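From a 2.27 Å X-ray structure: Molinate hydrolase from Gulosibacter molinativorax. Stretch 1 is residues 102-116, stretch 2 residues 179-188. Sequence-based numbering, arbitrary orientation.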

# COMPACT_ATOMS: atom_id res chain seq x y z
N ASP A 102 10.13 -1.10 -23.27
CA ASP A 102 9.08 -2.10 -22.97
C ASP A 102 7.98 -1.58 -22.06
O ASP A 102 8.06 -1.62 -20.84
N GLY A 103 6.90 -1.14 -22.67
CA GLY A 103 5.82 -0.50 -21.93
C GLY A 103 4.93 -1.44 -21.14
O GLY A 103 4.41 -1.07 -20.07
N ILE A 104 4.73 -2.64 -21.67
CA ILE A 104 3.88 -3.63 -20.97
C ILE A 104 4.53 -3.96 -19.65
O ILE A 104 3.87 -4.02 -18.61
N MET A 105 5.84 -4.14 -19.68
CA MET A 105 6.60 -4.34 -18.43
C MET A 105 6.30 -3.25 -17.43
O MET A 105 6.01 -3.50 -16.27
N MET A 106 6.36 -2.02 -17.88
CA MET A 106 6.15 -0.86 -16.98
C MET A 106 4.76 -0.79 -16.38
O MET A 106 4.54 -0.08 -15.43
N MET A 107 3.81 -1.54 -16.91
CA MET A 107 2.48 -1.63 -16.28
C MET A 107 2.44 -2.53 -15.06
O MET A 107 1.40 -2.64 -14.39
N GLY A 108 3.57 -3.14 -14.77
CA GLY A 108 3.72 -3.94 -13.56
C GLY A 108 5.04 -3.63 -12.91
O GLY A 108 5.40 -2.50 -12.77
N ARG A 109 5.77 -4.67 -12.55
CA ARG A 109 7.08 -4.54 -11.93
C ARG A 109 8.16 -4.27 -12.96
O ARG A 109 8.05 -4.73 -14.07
N GLY A 110 9.20 -3.56 -12.55
CA GLY A 110 10.41 -3.47 -13.37
C GLY A 110 10.75 -2.11 -13.93
O GLY A 110 11.89 -1.88 -14.39
N GLY A 111 9.77 -1.22 -13.97
CA GLY A 111 9.96 0.11 -14.59
C GLY A 111 11.15 0.87 -14.04
O GLY A 111 11.95 1.45 -14.78
N ILE A 112 11.28 0.87 -12.71
CA ILE A 112 12.31 1.66 -12.09
C ILE A 112 13.67 1.11 -12.48
O ILE A 112 14.52 1.85 -12.97
N GLU A 113 13.86 -0.18 -12.22
CA GLU A 113 15.17 -0.82 -12.41
C GLU A 113 15.60 -0.76 -13.85
O GLU A 113 16.74 -0.40 -14.16
N TYR A 114 14.67 -0.98 -14.75
CA TYR A 114 14.98 -0.91 -16.19
C TYR A 114 15.36 0.51 -16.64
O TYR A 114 16.38 0.72 -17.31
N LEU A 115 14.55 1.50 -16.28
CA LEU A 115 14.86 2.86 -16.76
C LEU A 115 16.12 3.43 -16.12
O LEU A 115 16.83 4.23 -16.74
N ALA A 116 16.38 3.06 -14.88
CA ALA A 116 17.57 3.56 -14.21
C ALA A 116 18.79 2.88 -14.78
O ALA A 116 19.84 3.49 -15.00
N GLY A 179 2.71 9.35 -18.19
CA GLY A 179 3.96 8.61 -18.33
C GLY A 179 3.98 7.44 -17.36
O GLY A 179 3.02 7.21 -16.61
N PRO A 180 5.08 6.69 -17.37
CA PRO A 180 5.18 5.42 -16.62
C PRO A 180 5.16 5.55 -15.12
O PRO A 180 4.96 4.55 -14.45
N PHE A 181 5.32 6.74 -14.57
CA PHE A 181 5.24 6.88 -13.09
C PHE A 181 4.00 7.68 -12.66
O PHE A 181 3.94 8.31 -11.64
N THR A 182 2.97 7.43 -13.41
CA THR A 182 1.70 8.10 -13.36
C THR A 182 0.65 7.02 -13.01
O THR A 182 0.94 5.85 -12.98
N GLY A 183 -0.57 7.44 -12.77
CA GLY A 183 -1.68 6.51 -12.51
C GLY A 183 -1.96 5.52 -13.61
O GLY A 183 -2.49 4.41 -13.39
N ASP A 184 -1.68 5.96 -14.82
CA ASP A 184 -1.79 5.11 -15.99
C ASP A 184 -0.95 3.80 -15.98
O ASP A 184 -1.22 2.90 -16.76
N PHE A 185 0.04 3.70 -15.10
CA PHE A 185 0.83 2.49 -15.00
C PHE A 185 0.89 1.96 -13.58
O PHE A 185 1.63 1.08 -13.29
N MET A 186 0.04 2.45 -12.72
CA MET A 186 -0.06 1.90 -11.40
C MET A 186 -0.98 0.70 -11.30
O MET A 186 -1.83 0.46 -12.16
N ARG A 187 -0.81 -0.04 -10.21
CA ARG A 187 -1.82 -1.00 -9.71
C ARG A 187 -2.05 -0.69 -8.27
O ARG A 187 -1.22 -0.07 -7.63
N PRO A 188 -3.16 -1.16 -7.70
CA PRO A 188 -3.43 -0.86 -6.31
C PRO A 188 -2.25 -1.15 -5.38
O PRO A 188 -1.95 -0.34 -4.51

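The two stretches bury 444 Å² between them, and most of the contact is apolar, organised around two phenylalanine rings of stretch 2. Phe185 lies at its centre and has the largest area covered by the other stretch. Its CA-to-CB bond points sideways, and with chi1 at m (-68°) and chi2 at 76° the ring lies along the segment from Gly103 to Met107. The backbones come close here, the CA atoms of Met107 and Phe185 being 4.6 Å apart. Met107 CG lies 3.6 Å from Phe185 CD2; its side chain, in the m, t, m conformation, starts out sideways and then leads away, so that its inner part makes the contact. Met106 meets the same ring atom twice, through its backbone, with Met106 O 3.6 Å from Phe185 CD2, and through its side chain, with Met106 CB 4.0 Å from that carbon. Gly103 O is 3.7 Å from Phe185 CE2. Both carbonyl oxygens lie at the edge of the ring, near its plane, where the slightly positive ring hydrogens are found.

Met106 also extends the apolar contact to Pro180. Its CA-to-CB bond points toward stretch 2, but with chi1 at m, chi2 at t and chi3 between wells at -148° the end of the chain leads away. Met106 SD nevertheless stays 3.9 Å from Pro180 CB. Pro180 points toward stretch 1 with a C-gamma endo pucker, and its CG is 4.3 Å from Leu115 CD1.

Phe181 packs against the helix that begins at Gly111. Chi1 at m (-58°) and chi2 at -63° bring the end of a side chain that sets out sideways nearer to stretch 1. Leu115, in the m, t rotamer and pointing toward stretch 2, places CD1 3.8 Å from Phe181 CE2, while Ile112, also m, t, places CG1 4.0 Å from Phe181 CE1. Between these two residues' contacts, Gly111 C approaches Phe181 CZ at 4.1 Å, at the ring edge. The lack of a side chain at Gly111 is not forced by this ring, since the space beside it would accommodate a CB.

The polar edge of the contact is formed by Arg187. It points toward stretch 1 with chi1 at m and chi2 and chi3 both at t, an extended chain that carries the guanidinium to the backbone carbonyl of Met107. Arg187 NE donates a hydrogen bond to Met107 O at 3.0 Å, and Arg187 NH2 donates a longer one to Met107 O at 3.3 Å, so a single acceptor, near the guanidinium plane, receives both. Gly108 CA lies 3.4 Å from Arg187 NH2, and the absence of a side chain matters here: an ideal CB on Gly108 would come within 2.6 Å of that nitrogen, a clash. Water 1 reaches the same carbonyl, 3.0 Å from Met107 O, and lies 3.1 Å from Met186 O, linking the two backbones beside the arginine.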

# COMPACT_ATOMS: atom_id res chain seq x y z
CB ASP A 102 9.69 -3.35 -22.34
CG ASP A 102 8.70 -4.50 -22.25
OD1 ASP A 102 7.46 -4.29 -22.32
OD2 ASP A 102 9.19 -5.64 -22.17
CB ILE A 104 3.69 -4.92 -21.80
CG1 ILE A 104 2.73 -4.63 -22.94
CG2 ILE A 104 3.18 -6.07 -20.94
CD1 ILE A 104 1.27 -4.53 -22.55
CB MET A 105 8.09 -4.36 -18.71
CG MET A 105 8.95 -4.86 -17.54
SD MET A 105 10.70 -4.73 -18.01
CE MET A 105 10.75 -2.94 -17.89
CB MET A 106 6.48 0.43 -17.70
CG MET A 106 7.97 0.56 -17.95
SD MET A 106 8.21 1.92 -19.07
CE MET A 106 9.63 1.39 -19.98
CB MET A 107 1.44 -2.12 -17.28
CG MET A 107 1.25 -1.19 -18.47
SD MET A 107 -0.31 -1.48 -19.34
CE MET A 107 -0.09 -3.18 -19.77
CB ARG A 109 7.50 -5.82 -11.24
CG ARG A 109 6.49 -6.38 -10.30
CD ARG A 109 6.82 -7.81 -9.87
NE ARG A 109 5.82 -8.18 -8.89
CZ ARG A 109 5.96 -7.97 -7.59
NH1 ARG A 109 7.09 -7.46 -7.11
NH2 ARG A 109 4.96 -8.25 -6.74
CB ILE A 112 12.21 1.68 -10.58
CG1 ILE A 112 10.91 2.36 -10.13
CG2 ILE A 112 13.38 2.48 -9.99
CD1 ILE A 112 10.61 2.13 -8.68
CB GLU A 113 15.20 -2.27 -11.90
CG GLU A 113 14.21 -3.22 -12.55
CD GLU A 113 13.91 -4.45 -11.70
OE1 GLU A 113 14.62 -5.48 -11.84
OE2 GLU A 113 12.92 -4.41 -10.93
CB TYR A 114 13.76 -1.38 -16.93
CG TYR A 114 13.71 -1.33 -18.44
CD1 TYR A 114 14.33 -2.33 -19.23
CD2 TYR A 114 12.96 -0.39 -19.10
CE1 TYR A 114 14.21 -2.34 -20.61
CE2 TYR A 114 12.82 -0.41 -20.50
CZ TYR A 114 13.46 -1.37 -21.23
OH TYR A 114 13.31 -1.36 -22.59
CB LEU A 115 13.67 3.79 -16.56
CG LEU A 115 12.48 3.44 -17.49
CD1 LEU A 115 11.23 4.24 -17.13
CD2 LEU A 115 12.83 3.69 -18.93
CB ALA A 116 17.48 3.36 -12.72
CB PRO A 180 6.52 4.83 -17.08
CG PRO A 180 7.29 6.02 -17.60
CD PRO A 180 6.27 6.96 -18.18
CB PHE A 181 6.54 7.36 -12.54
CG PHE A 181 7.65 6.45 -12.90
CD1 PHE A 181 7.64 5.15 -12.43
CD2 PHE A 181 8.64 6.83 -13.81
CE1 PHE A 181 8.63 4.26 -12.82
CE2 PHE A 181 9.60 5.94 -14.20
CZ PHE A 181 9.60 4.66 -13.69
CB THR A 182 1.51 8.65 -14.78
OG1 THR A 182 1.81 10.03 -14.79
CG2 THR A 182 0.24 8.36 -15.33
CB ASP A 184 -1.50 5.93 -17.22
CG ASP A 184 -2.58 6.96 -17.51
OD1 ASP A 184 -3.75 6.62 -17.49
OD2 ASP A 184 -2.27 8.10 -17.80
CB PHE A 185 2.25 2.74 -15.49
CG PHE A 185 2.34 2.99 -16.97
CD1 PHE A 185 1.95 4.20 -17.50
CD2 PHE A 185 2.83 2.01 -17.82
CE1 PHE A 185 2.08 4.45 -18.85
CE2 PHE A 185 2.94 2.23 -19.17
CZ PHE A 185 2.55 3.45 -19.70
CB MET A 186 -0.59 2.96 -10.44
CG MET A 186 0.46 3.95 -9.99
SD MET A 186 -0.26 5.37 -9.08
CE MET A 186 -1.60 4.70 -8.14
CB ARG A 187 -1.37 -2.46 -9.86
CG ARG A 187 -0.91 -2.78 -11.28
CD ARG A 187 -0.83 -4.27 -11.49
NE ARG A 187 -0.12 -4.56 -12.72
CZ ARG A 187 0.34 -5.75 -13.07
NH1 ARG A 187 0.11 -6.81 -12.32
NH2 ARG A 187 1.03 -5.88 -14.20
CB PRO A 188 -4.61 -1.80 -5.97
CG PRO A 188 -5.31 -1.99 -7.29
CD PRO A 188 -4.16 -2.09 -8.27
O HOH W 1 -0.79 -0.60 -14.83